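Local coordinates for protein beta-lactamase II (Erythrobacter litoralis, PDB 6V72) that probably hydrolyses beta-lactam antibiotics, using zinc ions, to give substituted beta-amino acids, at residues Ala11-Asp16 / Pro48-Gly53; His37-Asp42 / Asp71-Gln76; Thr67-Glu72 / Met224-Pro229; Ala107-Asn112 / Pro132-Ile137. All blocks are in the same frame, centred on the assembly; numbering follows the deposited sequence. Where two conformers were deposited one is given.

Contact 1 of 4, residues Ala11-Asp16 / Pro48-Gly53; sequences AEQEAD and PIPSNG
The terminal amide of Q13 is the flat group that meets both prolines, P48 and P50. Over one of its faces, toward OE1, lies the ring of Y40, with Y40 CE2 3.5 Å from Q13 OE1. P48 O lies at the nitrogen edge, only 11° out of the amide plane. Near that plane, at the oxygen corner, sits the ring of P50. Q13 OE1 is 3.5 Å from P50 CD and 3.6 Å from P50 CG. The Q13 side chain crosses that ring at about a right angle. The ring of P48 comes in beside the nitrogen, with P48 CG 4.0 Å from Q13 NE2. Across the gap there is one hydrogen bond. Q13 NE2 donates to P48 O at 3.0 Å, bent somewhat at the hydrogen (150°). The donor is tilted from the plane of the carbonyl. The contact joins the N-terminal helix 10-14, near the protein surface, to the start of strand 49-58 in the metallo-beta-lactamase fold. That strand and strand 34-41, which carries Y40, form a beta hairpin. The extended Q13 chain carries its amide to this hairpin; Q13 CA and P50 CA are 8.9 Å apart. A separate bond, E14 OE2 to Y40 OH, ties the helix to strand 34-41. P50 O accepts a hydrogen bond from the zinc ligand H226, through ND1.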
loop_
_atom_site.group_PDB
_atom_site.type_symbol
_atom_site.label_atom_id
_atom_site.label_comp_id
_atom_site.label_asym_id
_atom_site.label_seq_id
_atom_site.Cartn_x
_atom_site.Cartn_y
_atom_site.Cartn_z
ATOM N N ALA A 11 -17.646 12.361 -10.977
ATOM C CA ALA A 11 -17.680 13.405 -11.998
ATOM C C ALA A 11 -16.281 13.934 -12.295
ATOM O O ALA A 11 -15.897 14.073 -13.462
ATOM C CB ALA A 11 -18.605 14.539 -11.560
ATOM N N GLU A 12 -15.499 14.221 -11.251
ATOM C CA GLU A 12 -14.131 14.685 -11.465
ATOM C C GLU A 12 -13.290 13.620 -12.161
ATOM O O GLU A 12 -12.453 13.937 -13.015
ATOM C CB GLU A 12 -13.503 15.092 -10.131
ATOM C CG GLU A 12 -14.095 16.374 -9.535
ATOM C CD GLU A 12 -13.764 16.556 -8.059
ATOM O OE1 GLU A 12 -13.860 17.698 -7.558
ATOM O OE2 GLU A 12 -13.410 15.559 -7.396
ATOM N N GLN A 13 -13.510 12.344 -11.821
ATOM C CA GLN A 13 -12.696 11.281 -12.400
ATOM C C GLN A 13 -13.022 11.059 -13.869
ATOM O O GLN A 13 -12.162 10.597 -14.627
ATOM C CB GLN A 13 -12.883 9.976 -11.624
ATOM C CG GLN A 13 -12.296 9.970 -10.222
ATOM C CD GLN A 13 -12.460 8.622 -9.542
ATOM O OE1 GLN A 13 -12.074 7.588 -10.093
ATOM N NE2 GLN A 13 -13.065 8.622 -8.351
ATOM N N GLU A 14 -14.247 11.375 -14.288
ATOM C CA GLU A 14 -14.686 11.154 -15.657
ATOM C C GLU A 14 -14.728 12.431 -16.486
ATOM O O GLU A 14 -15.122 12.376 -17.653
ATOM C CB GLU A 14 -16.063 10.486 -15.657
ATOM C CG GLU A 14 -16.087 9.167 -14.878
ATOM C CD GLU A 14 -17.433 8.466 -14.948
ATOM O OE1 GLU A 14 -18.395 9.092 -15.440
ATOM O OE2 GLU A 14 -17.530 7.291 -14.524
ATOM N N ALA A 15 -14.325 13.572 -15.918
ATOM C CA ALA A 15 -14.370 14.828 -16.663
ATOM C C ALA A 15 -13.513 14.778 -17.925
ATOM O O ALA A 15 -13.839 15.435 -18.919
ATOM C CB ALA A 15 -13.927 15.983 -15.766
ATOM N N ASP A 16 -12.427 13.998 -17.908
ATOM C CA ASP A 16 -11.533 13.918 -19.060
ATOM C C ASP A 16 -12.214 13.336 -20.293
ATOM O O ASP A 16 -11.918 13.755 -21.417
ATOM C CB ASP A 16 -10.316 13.052 -18.728
ATOM C CG ASP A 16 -9.562 13.536 -17.515
ATOM O OD1 ASP A 16 -8.481 12.979 -17.237
ATOM O OD2 ASP A 16 -10.042 14.468 -16.841
ATOM N N PRO A 48 -15.071 7.317 -3.905
ATOM C CA PRO A 48 -15.293 6.228 -4.874
ATOM C C PRO A 48 -14.000 5.827 -5.574
ATOM O O PRO A 48 -13.287 6.673 -6.114
ATOM C CB PRO A 48 -16.303 6.830 -5.862
ATOM C CG PRO A 48 -16.054 8.319 -5.785
ATOM C CD PRO A 48 -15.666 8.593 -4.349
ATOM N N ILE A 49 -13.719 4.530 -5.575
ATOM C CA ILE A 49 -12.535 3.952 -6.208
ATOM C C ILE A 49 -12.986 3.219 -7.464
ATOM O O ILE A 49 -13.919 2.410 -7.393
ATOM C CB ILE A 49 -11.793 2.986 -5.265
ATOM C CG1 ILE A 49 -11.377 3.701 -3.975
ATOM C CG2 ILE A 49 -10.579 2.362 -5.968
ATOM C CD1 ILE A 49 -10.283 2.981 -3.216
ATOM N N PRO A 50 -12.364 3.458 -8.613
ATOM C CA PRO A 50 -12.791 2.767 -9.830
ATOM C C PRO A 50 -12.234 1.357 -9.928
ATOM O O PRO A 50 -11.141 1.053 -9.448
ATOM C CB PRO A 50 -12.209 3.641 -10.950
ATOM C CG PRO A 50 -10.928 4.200 -10.311
ATOM C CD PRO A 50 -11.284 4.438 -8.865
ATOM N N SER A 51 -13.023 0.489 -10.561
ATOM C CA SER A 51 -12.542 -0.783 -11.078
ATOM C C SER A 51 -12.892 -0.836 -12.555
ATOM O O SER A 51 -14.044 -0.555 -12.925
ATOM C CB SER A 51 -13.151 -1.980 -10.318
ATOM O OG SER A 51 -12.570 -3.198 -10.776
ATOM N N ASN A 52 -11.886 -1.130 -13.393
ATOM C CA ASN A 52 -12.030 -1.174 -14.845
ATOM C C ASN A 52 -11.870 -2.593 -15.373
ATOM O O ASN A 52 -10.983 -3.327 -14.933
ATOM C CB ASN A 52 -10.966 -0.335 -15.563
ATOM C CG ASN A 52 -10.859 1.072 -15.047
ATOM O OD1 ASN A 52 -9.741 1.566 -14.786
ATOM N ND2 ASN A 52 -11.968 1.736 -14.913
ATOM N N GLY A 53 -12.664 -2.927 -16.379
ATOM C CA GLY A 53 -12.447 -4.117 -17.164
ATOM C C GLY A 53 -12.807 -3.855 -18.614
ATOM O O GLY A 53 -13.006 -2.694 -18.990
#

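Contact 2 of 4, residues His37-Asp42 / Asp71-Gln76. With CA (calcium ion), chain C; FMT (formic acid), chain J.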
loop_
_atom_site.group_PDB
_atom_site.type_symbol
_atom_site.label_atom_id
_atom_site.label_comp_id
_atom_site.label_asym_id
_atom_site.label_seq_id
_atom_site.Cartn_x
_atom_site.Cartn_y
_atom_site.Cartn_z
ATOM N N HIS A 37 -15.400 -1.014 -19.206
ATOM C CA HIS A 37 -16.414 -0.808 -18.186
ATOM C C HIS A 37 -15.746 -0.328 -16.909
ATOM O O HIS A 37 -14.702 -0.853 -16.503
ATOM C CB HIS A 37 -17.273 -2.065 -17.929
ATOM C CG HIS A 37 -16.536 -3.297 -17.458
ATOM N ND1 HIS A 37 -16.215 -3.515 -16.132
ATOM C CD2 HIS A 37 -16.167 -4.422 -18.123
ATOM C CE1 HIS A 37 -15.622 -4.690 -16.013
ATOM N NE2 HIS A 37 -15.591 -5.266 -17.205
ATOM N N THR A 38 -16.359 0.666 -16.276
ATOM C CA THR A 38 -15.865 1.208 -15.016
ATOM C C THR A 38 -17.000 1.244 -14.011
ATOM O O THR A 38 -18.099 1.725 -14.322
ATOM C CB THR A 38 -15.283 2.614 -15.199
ATOM O OG1 THR A 38 -14.224 2.552 -16.155
ATOM C CG2 THR A 38 -14.733 3.175 -13.872
ATOM N N THR A 39 -16.723 0.758 -12.807
ATOM C CA THR A 39 -17.652 0.859 -11.698
ATOM C C THR A 39 -16.911 1.352 -10.467
ATOM O O THR A 39 -15.680 1.318 -10.396
ATOM C CB THR A 39 -18.327 -0.483 -11.404
ATOM O OG1 THR A 39 -17.333 -1.515 -11.275
ATOM C CG2 THR A 39 -19.351 -0.842 -12.497
ATOM N N TYR A 40 -17.671 1.797 -9.479
ATOM C CA TYR A 40 -17.077 2.464 -8.332
ATOM C C TYR A 40 -17.532 1.816 -7.039
ATOM O O TYR A 40 -18.656 1.313 -6.915
ATOM C CB TYR A 40 -17.418 3.971 -8.289
ATOM C CG TYR A 40 -16.878 4.701 -9.486
ATOM C CD1 TYR A 40 -17.614 4.783 -10.667
ATOM C CD2 TYR A 40 -15.610 5.272 -9.463
ATOM C CE1 TYR A 40 -17.110 5.434 -11.775
ATOM C CE2 TYR A 40 -15.098 5.930 -10.568
ATOM C CZ TYR A 40 -15.852 6.007 -11.722
ATOM O OH TYR A 40 -15.357 6.656 -12.834
ATOM N N LEU A 41 -16.634 1.845 -6.070
ATOM C CA LEU A 41 -16.938 1.353 -4.745
ATOM C C LEU A 41 -16.509 2.410 -3.747
ATOM O O LEU A 41 -15.405 2.951 -3.850
ATOM C CB LEU A 41 -16.216 0.031 -4.499
ATOM C CG LEU A 41 -16.460 -0.540 -3.120
ATOM C CD1 LEU A 41 -17.812 -1.223 -3.158
ATOM C CD2 LEU A 41 -15.382 -1.539 -2.818
ATOM N N ASP A 42 -17.384 2.708 -2.796
ATOM C CA ASP A 42 -17.088 3.618 -1.696
ATOM C C ASP A 42 -17.575 2.953 -0.404
ATOM O O ASP A 42 -18.554 3.392 0.201
ATOM C CB ASP A 42 -17.754 4.974 -1.917
ATOM C CG ASP A 42 -17.226 6.036 -0.984
ATOM O OD1 ASP A 42 -17.581 7.222 -1.172
ATOM O OD2 ASP A 42 -16.442 5.690 -0.077
ATOM N N ASP A 71 -22.045 -7.976 -7.840
ATOM C CA ASP A 71 -22.963 -8.768 -8.659
ATOM C C ASP A 71 -23.940 -7.886 -9.422
ATOM O O ASP A 71 -24.154 -8.087 -10.624
ATOM C CB ASP A 71 -23.725 -9.784 -7.800
ATOM C CG ASP A 71 -24.176 -9.237 -6.420
ATOM O OD1 ASP A 71 -24.290 -7.999 -6.185
ATOM O OD2 ASP A 71 -24.435 -10.095 -5.548
ATOM N N GLU A 72 -24.549 -6.906 -8.746
ATOM C CA GLU A 72 -25.545 -6.077 -9.423
ATOM C C GLU A 72 -24.922 -5.295 -10.574
ATOM O O GLU A 72 -25.526 -5.143 -11.644
ATOM C CB GLU A 72 -26.202 -5.112 -8.433
ATOM C CG GLU A 72 -27.005 -5.803 -7.367
ATOM C CD GLU A 72 -28.068 -6.695 -7.971
ATOM O OE1 GLU A 72 -28.889 -6.184 -8.773
ATOM O OE2 GLU A 72 -28.047 -7.906 -7.680
ATOM N N GLN A 73 -23.705 -4.796 -10.372
ATOM C CA GLN A 73 -23.054 -4.083 -11.458
ATOM C C GLN A 73 -22.683 -5.039 -12.581
ATOM O O GLN A 73 -22.760 -4.681 -13.765
ATOM C CB GLN A 73 -21.805 -3.365 -10.946
ATOM C CG GLN A 73 -22.075 -2.168 -10.049
ATOM C CD GLN A 73 -20.858 -1.823 -9.205
ATOM O OE1 GLN A 73 -19.874 -2.564 -9.178
ATOM N NE2 GLN A 73 -20.912 -0.682 -8.526
ATOM N N THR A 74 -22.222 -6.236 -12.225
ATOM C CA THR A 74 -21.839 -7.190 -13.254
ATOM C C THR A 74 -23.054 -7.583 -14.085
ATOM O O THR A 74 -22.970 -7.702 -15.314
ATOM C CB THR A 74 -21.171 -8.404 -12.605
ATOM O OG1 THR A 74 -20.003 -7.948 -11.902
ATOM C CG2 THR A 74 -20.726 -9.409 -13.646
ATOM N N GLU A 75 -24.209 -7.722 -13.434
ATOM C CA GLU A 75 -25.447 -7.982 -14.166
ATOM C C GLU A 75 -25.738 -6.859 -15.160
ATOM O O GLU A 75 -26.236 -7.107 -16.272
ATOM C CB GLU A 75 -26.618 -8.142 -13.174
ATOM C CG GLU A 75 -26.556 -9.416 -12.358
ATOM C CD GLU A 75 -27.430 -9.382 -11.101
ATOM O OE1 GLU A 75 -28.191 -8.417 -10.902
ATOM O OE2 GLU A 75 -27.328 -10.314 -10.287
ATOM N N GLN A 76 -25.423 -5.614 -14.788
ATOM C CA GLN A 76 -25.672 -4.509 -15.709
ATOM C C GLN A 76 -24.756 -4.571 -16.920
ATOM O O GLN A 76 -25.183 -4.249 -18.031
ATOM C CB GLN A 76 -25.544 -3.171 -14.983
ATOM C CG GLN A 76 -26.696 -2.985 -14.008
ATOM C CD GLN A 76 -26.654 -1.690 -13.229
ATOM O OE1 GLN A 76 -25.600 -1.090 -13.047
ATOM N NE2 GLN A 76 -27.829 -1.253 -12.752
HETATM CA CA CA C . -29.929 -6.811 -10.826
HETATM C C FMT J . -10.769 4.950 -14.844
HETATM O O1 FMT J . -10.293 4.307 -13.914
HETATM O O2 FMT J . -11.754 4.612 -15.493
HETATM O O HOH W 1 -28.355 -5.368 -11.889
HETATM O O HOH W 2 -30.653 -7.886 -12.755
#
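T39 of strand 34-41 meets Q73 of helix 71-84 where the helix packs on the sheet of the alpha-beta-beta-alpha metallo-beta-lactamase sandwich. The two side chains come from opposite directions, and this is the close, buried part. Q73 OE1 lies 3.4 Å from T39 CB. T39 CG2 is 3.8 Å from Q73 CB, so the methyl group packs along the base of the glutamine. T39 CG2 stands anti to its carbonyl carbon (OG1 chi1 51°), which turns the methyl to this hydrocarbon. Beyond CG the Q73 chain is extended (chi2 160°) and carries the amide past T39 to the carbonyl of Y40. There Q73 NE2 makes a weak hydrogen bond of 3.4 Å to Y40 O. The same nitrogen is also bonded to E24 OE2, so the amide has a backbone and a carboxylate partner. A68 packs against both T39 and Q73.

The far side of the helix is more open. E72 is exposed and E75 partly so. From positions three residues apart, on the same side of the helix, both reach to a calcium ion instead of to the strand. T70 caps the helix start through Q73 N, and E72 N bonds to D71 OD1 at 2.8 Å. Two waters also bind the calcium. E72 OE1 and E75 OE1 each bind the calcium at 2.4 Å, and one of the waters donates a hydrogen bond to E72 O at 2.8 Å.

Contact 3 of 4, residues Thr67-Glu72 / Met224-Pro229; sequences TAWTDE and MSHSPP. With CA (calcium ion), chain C.
W69 and H226 meet through their rings, and this is the whole contact across the two segments. The outer corner of the indole does the touching. W69 CH2 is 3.8 Å from H226 CE1, and W69 CZ2 is 3.9 Å from the same carbon. The six-membered ring of W69 and the imidazole of H226 have centroids 5.6 Å apart and planes at 31°. The rings meet obliquely, in van der Waals contact. S225 CB lies over one face of the imidazole, toward its rim.

Hydrogen bonds fix each ring from outside. W69 NE1 bonds to I49 O and, weakly, to T39 O. H226 ND1 bonds to P50 O. Both rings are thus held to the beginning of strand 49-58, and S51 touches both.

Bonds within 67-72 shape the turn that carries the tryptophan. T67 OG1 donates to A68 O at 3.0 Å, in the carbonyl plane and on a lone pair. T70 is the N-cap of helix 71-84.

The last kind is metal binding. With ND1 held by P50 O, H226 NE2 is the likely metal-binding nitrogen. Zinc is absent from this chain, but H226 has been seen as a zinc ligand of this protein, as have D100 and C184. The arrangement is that of the Asp-Cys-His zinc site of class B1 metallo-beta-lactamases, with W69 packed beside its histidine.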
loop_
_atom_site.group_PDB
_atom_site.type_symbol
_atom_site.label_atom_id
_atom_site.label_comp_id
_atom_site.label_asym_id
_atom_site.label_seq_id
_atom_site.Cartn_x
_atom_site.Cartn_y
_atom_site.Cartn_z
ATOM N N THR A 67 -14.959 -8.838 -13.802
ATOM C CA THR A 67 -16.269 -8.416 -13.351
ATOM C C THR A 67 -16.200 -6.982 -12.825
ATOM O O THR A 67 -15.125 -6.383 -12.702
ATOM C CB THR A 67 -16.792 -9.353 -12.263
ATOM O OG1 THR A 67 -16.001 -9.202 -11.083
ATOM C CG2 THR A 67 -16.774 -10.823 -12.721
ATOM N N ALA A 68 -17.368 -6.420 -12.528
ATOM C CA ALA A 68 -17.431 -5.170 -11.784
ATOM C C ALA A 68 -17.223 -5.442 -10.300
ATOM O O ALA A 68 -16.989 -6.577 -9.887
ATOM C CB ALA A 68 -18.769 -4.480 -12.027
ATOM N N TRP A 69 -17.310 -4.387 -9.480
ATOM C CA TRP A 69 -17.152 -4.567 -8.041
ATOM C C TRP A 69 -18.208 -5.506 -7.476
ATOM O O TRP A 69 -17.932 -6.272 -6.546
ATOM C CB TRP A 69 -17.250 -3.232 -7.312
ATOM C CG TRP A 69 -16.063 -2.308 -7.390
ATOM C CD1 TRP A 69 -16.007 -1.114 -8.047
ATOM C CD2 TRP A 69 -14.801 -2.448 -6.718
ATOM N NE1 TRP A 69 -14.792 -0.514 -7.851
ATOM C CE2 TRP A 69 -14.029 -1.308 -7.039
ATOM C CE3 TRP A 69 -14.246 -3.425 -5.889
ATOM C CZ2 TRP A 69 -12.734 -1.125 -6.565
ATOM C CZ3 TRP A 69 -12.960 -3.232 -5.412
ATOM C CH2 TRP A 69 -12.222 -2.100 -5.761
ATOM N N THR A 70 -19.438 -5.439 -7.989
ATOM C CA THR A 70 -20.543 -6.154 -7.357
ATOM C C THR A 70 -21.272 -7.022 -8.372
ATOM O O THR A 70 -21.144 -6.832 -9.587
ATOM C CB THR A 70 -21.554 -5.205 -6.702
ATOM O OG1 THR A 70 -22.250 -4.468 -7.708
ATOM C CG2 THR A 70 -20.854 -4.234 -5.767
ATOM N N ASP A 71 -22.045 -7.976 -7.840
ATOM C CA ASP A 71 -22.963 -8.768 -8.659
ATOM C C ASP A 71 -23.940 -7.886 -9.422
ATOM O O ASP A 71 -24.154 -8.087 -10.624
ATOM C CB ASP A 71 -23.725 -9.784 -7.800
ATOM C CG ASP A 71 -24.176 -9.237 -6.420
ATOM O OD1 ASP A 71 -24.290 -7.999 -6.185
ATOM O OD2 ASP A 71 -24.435 -10.095 -5.548
ATOM N N GLU A 72 -24.549 -6.906 -8.746
ATOM C CA GLU A 72 -25.545 -6.077 -9.423
ATOM C C GLU A 72 -24.922 -5.295 -10.574
ATOM O O GLU A 72 -25.526 -5.143 -11.644
ATOM C CB GLU A 72 -26.202 -5.112 -8.433
ATOM C CG GLU A 72 -27.005 -5.803 -7.367
ATOM C CD GLU A 72 -28.068 -6.695 -7.971
ATOM O OE1 GLU A 72 -28.889 -6.184 -8.773
ATOM O OE2 GLU A 72 -28.047 -7.906 -7.680
HETATM N N MSE A 224 -5.715 -0.552 -17.210
HETATM C CA MSE A 224 -5.445 -1.247 -15.950
HETATM C C MSE A 224 -6.635 -1.200 -15.011
HETATM O O MSE A 224 -7.612 -0.508 -15.304
HETATM C CB MSE A 224 -4.194 -0.671 -15.271
HETATM C CG MSE A 224 -4.374 0.747 -14.729
HETATM SE SE MSE A 224 -2.733 1.785 -14.912
HETATM C CE MSE A 224 -3.001 2.300 -16.788
ATOM N N SER A 225 -6.566 -1.935 -13.891
ATOM C CA SER A 225 -7.772 -2.170 -13.094
ATOM C C SER A 225 -8.239 -0.936 -12.339
ATOM O O SER A 225 -9.447 -0.750 -12.175
ATOM C CB SER A 225 -7.562 -3.317 -12.110
ATOM O OG SER A 225 -7.509 -4.561 -12.802
ATOM N N HIS A 226 -7.336 -0.073 -11.875
ATOM C CA HIS A 226 -7.792 0.946 -10.936
ATOM C C HIS A 226 -7.377 2.363 -11.317
ATOM O O HIS A 226 -7.411 3.267 -10.468
ATOM C CB HIS A 226 -7.331 0.578 -9.529
ATOM C CG HIS A 226 -7.922 -0.707 -9.051
ATOM N ND1 HIS A 226 -9.277 -0.864 -8.848
ATOM C CD2 HIS A 226 -7.359 -1.907 -8.784
ATOM C CE1 HIS A 226 -9.518 -2.101 -8.444
ATOM N NE2 HIS A 226 -8.371 -2.753 -8.398
ATOM N N SER A 227 -6.988 2.580 -12.566
ATOM C CA SER A 227 -6.648 3.893 -13.085
ATOM C C SER A 227 -7.112 3.962 -14.533
ATOM O O SER A 227 -7.262 2.930 -15.187
ATOM C CB SER A 227 -5.137 4.165 -13.001
ATOM O OG SER A 227 -4.704 4.246 -11.659
ATOM N N PRO A 228 -7.363 5.160 -15.050
ATOM C CA PRO A 228 -7.804 5.284 -16.458
ATOM C C PRO A 228 -6.691 4.969 -17.445
ATOM O O PRO A 228 -5.500 4.970 -17.094
ATOM C CB PRO A 228 -8.252 6.752 -16.562
ATOM C CG PRO A 228 -7.726 7.418 -15.367
ATOM C CD PRO A 228 -7.498 6.417 -14.301
ATOM N N PRO A 229 -7.039 4.683 -18.700
ATOM C CA PRO A 229 -6.017 4.303 -19.682
ATOM C C PRO A 229 -5.054 5.441 -19.956
ATOM O O PRO A 229 -5.414 6.622 -19.943
ATOM C CB PRO A 229 -6.814 3.969 -20.947
ATOM C CG PRO A 229 -8.229 3.947 -20.559
ATOM C CD PRO A 229 -8.400 4.640 -19.253
HETATM CA CA CA C . -29.929 -6.811 -10.826
HETATM O O HOH W 1 -28.355 -5.368 -11.889
HETATM O O HOH W 2 -30.653 -7.886 -12.755
#

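Contact 4 of 4, residues Ala107-Asn112 / Pro132-Ile137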
loop_
_atom_site.group_PDB
_atom_site.type_symbol
_atom_site.label_atom_id
_atom_site.label_comp_id
_atom_site.label_asym_id
_atom_site.label_seq_id
_atom_site.Cartn_x
_atom_site.Cartn_y
_atom_site.Cartn_z
ATOM N N ALA A 107 -22.799 -13.813 -10.669
ATOM C CA ALA A 107 -23.615 -13.199 -11.711
ATOM C C ALA A 107 -23.279 -13.785 -13.074
ATOM O O ALA A 107 -24.172 -14.054 -13.876
ATOM C CB ALA A 107 -23.416 -11.677 -11.719
ATOM N N LEU A 108 -21.992 -14.006 -13.354
ATOM C CA LEU A 108 -21.653 -14.581 -14.647
ATOM C C LEU A 108 -22.201 -15.994 -14.780
ATOM O O LEU A 108 -22.711 -16.378 -15.839
ATOM C CB LEU A 108 -20.138 -14.571 -14.839
ATOM C CG LEU A 108 -19.483 -13.200 -14.789
ATOM C CD1 LEU A 108 -17.992 -13.363 -15.048
ATOM C CD2 LEU A 108 -20.133 -12.276 -15.822
ATOM N N HIS A 109 -22.108 -16.784 -13.720
ATOM C CA HIS A 109 -22.608 -18.147 -13.824
ATOM C C HIS A 109 -24.123 -18.189 -13.898
ATOM O O HIS A 109 -24.680 -19.027 -14.614
ATOM C CB HIS A 109 -22.087 -18.960 -12.663
ATOM C CG HIS A 109 -20.613 -19.187 -12.749
ATOM N ND1 HIS A 109 -19.870 -19.638 -11.689
ATOM C CD2 HIS A 109 -19.745 -19.010 -13.777
ATOM C CE1 HIS A 109 -18.612 -19.769 -12.059
ATOM N NE2 HIS A 109 -18.505 -19.387 -13.323
ATOM N N GLY A 110 -24.798 -17.274 -13.202
ATOM C CA GLY A 110 -26.238 -17.184 -13.355
ATOM C C GLY A 110 -26.650 -16.883 -14.781
ATOM O O GLY A 110 -27.740 -17.271 -15.213
ATOM N N ALA A 111 -25.795 -16.186 -15.529
ATOM C CA ALA A 111 -26.027 -15.878 -16.932
ATOM C C ALA A 111 -25.456 -16.933 -17.875
ATOM O O ALA A 111 -25.408 -16.695 -19.088
ATOM C CB ALA A 111 -25.439 -14.505 -17.278
ATOM N N ASN A 112 -25.007 -18.074 -17.344
ATOM C CA ASN A 112 -24.480 -19.183 -18.149
ATOM C C ASN A 112 -23.285 -18.758 -18.988
ATOM O O ASN A 112 -23.110 -19.215 -20.115
ATOM C CB ASN A 112 -25.563 -19.780 -19.050
ATOM C CG ASN A 112 -26.439 -20.778 -18.324
ATOM O OD1 ASN A 112 -26.394 -20.887 -17.098
ATOM N ND2 ASN A 112 -27.242 -21.520 -19.083
ATOM N N PRO A 132 -14.883 -20.085 -7.889
ATOM C CA PRO A 132 -13.873 -20.196 -8.944
ATOM C C PRO A 132 -14.494 -20.093 -10.326
ATOM O O PRO A 132 -15.673 -20.398 -10.533
ATOM C CB PRO A 132 -13.275 -21.587 -8.713
ATOM C CG PRO A 132 -14.402 -22.369 -8.119
ATOM C CD PRO A 132 -15.204 -21.391 -7.284
ATOM N N ALA A 133 -13.688 -19.637 -11.274
ATOM C CA ALA A 133 -14.083 -19.748 -12.665
ATOM C C ALA A 133 -14.217 -21.220 -13.030
ATOM O O ALA A 133 -13.556 -22.094 -12.459
ATOM C CB ALA A 133 -13.065 -19.070 -13.593
ATOM N N ARG A 134 -15.084 -21.490 -13.995
ATOM C CA ARG A 134 -15.329 -22.873 -14.377
ATOM C C ARG A 134 -14.135 -23.469 -15.113
ATOM O O ARG A 134 -13.834 -24.661 -14.947
ATOM C CB ARG A 134 -16.597 -22.946 -15.229
ATOM C CG ARG A 134 -17.873 -22.573 -14.448
ATOM C CD ARG A 134 -19.106 -23.133 -15.119
ATOM N NE ARG A 134 -20.353 -22.581 -14.585
ATOM C CZ ARG A 134 -20.859 -22.879 -13.394
ATOM N NH1 ARG A 134 -20.220 -23.713 -12.585
ATOM N NH2 ARG A 134 -22.011 -22.342 -13.014
ATOM N N ASN A 135 -13.412 -22.660 -15.874
ATOM C CA ASN A 135 -12.426 -23.178 -16.806
ATOM C C ASN A 135 -11.042 -22.661 -16.451
ATOM O O ASN A 135 -10.859 -21.463 -16.225
ATOM C CB ASN A 135 -12.789 -22.759 -18.223
ATOM C CG ASN A 135 -14.149 -23.256 -18.626
ATOM O OD1 ASN A 135 -14.326 -24.450 -18.879
ATOM N ND2 ASN A 135 -15.116 -22.348 -18.697
ATOM N N ALA A 136 -10.070 -23.557 -16.441
ATOM C CA ALA A 136 -8.683 -23.213 -16.162
ATOM C C ALA A 136 -7.919 -23.007 -17.466
ATOM O O ALA A 136 -7.878 -23.907 -18.316
ATOM C CB ALA A 136 -8.021 -24.331 -15.361
ATOM N N ILE A 137 -7.276 -21.840 -17.595
ATOM C CA ILE A 137 -6.480 -21.548 -18.787
ATOM C C ILE A 137 -5.271 -22.472 -18.847
ATOM O O ILE A 137 -4.584 -22.698 -17.840
ATOM C CB ILE A 137 -6.033 -20.076 -18.766
ATOM C CG1 ILE A 137 -7.233 -19.128 -18.748
ATOM C CG2 ILE A 137 -5.082 -19.755 -19.924
ATOM C CD1 ILE A 137 -6.852 -17.682 -18.292
#
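H109 and R134 reach each other through similar first torsions. In both, CG stands anti to the carbonyl carbon (chi1 -69° in H109, -66° in R134). From there the R134 chain runs extended from CG to NE and then turns, which lays its guanidinium flat on the imidazole. The two planes are 22° apart and the centres 3.8 Å apart. R134 NE sits over the ring centre, 3.7 Å from H109 CD2. The far end of the group passes beyond the ring, so that R134 NH2 is 3.4 Å from H109 CB. The aliphatic part joins in too, with R134 CG 3.4 Å from H109 NE2. At the edge of the ring, in its plane, P132 O lies 3.4 Å from H109 CE1.

H109 belongs to the last turn of helix 105-110. A Schellman motif ends this helix, with N112 at positive phi as its C-prime residue. R134 lies just before strand 135-139. Strand 114-117 links the two parts: T115 OG1 is hydrogen-bonded to both H109 NE2 and R134 N. This fixes the ring edge and the base of the arginine to one hydroxyl.

The contact lies at the surface and has no hydrogen bond directly across it. Its chemistry is a cation-pi stack. The cationic group on the ring face would probably disfavour a second positive charge on H109, while P132 O may be favourably placed toward the CE1-H.

Contact 2 is buried. Contacts 1, 3 and 4 have no buried touching residue, although contact 3 lies closest to the centre of the chain, at the zinc site. Contacts 1 and 2 use neighbouring strands of one sheet, joined by S51 N to T39 O at 2.8 Å. Contacts 2 and 3 share D71 and E72 at the start of helix 71-84. Contact 3 meets contact 1 at the zinc-site histidine. Contact 4 sits further along the sheet, about 27 Å between centres from contact 1. The chemistry follows the place: glutamine amides reach backbone carbonyls of the hairpin in contacts 1 and 2, rings meet at the zinc site in contact 3, and a cation stacks on an imidazole at the end of helix 105-110 in contact 4.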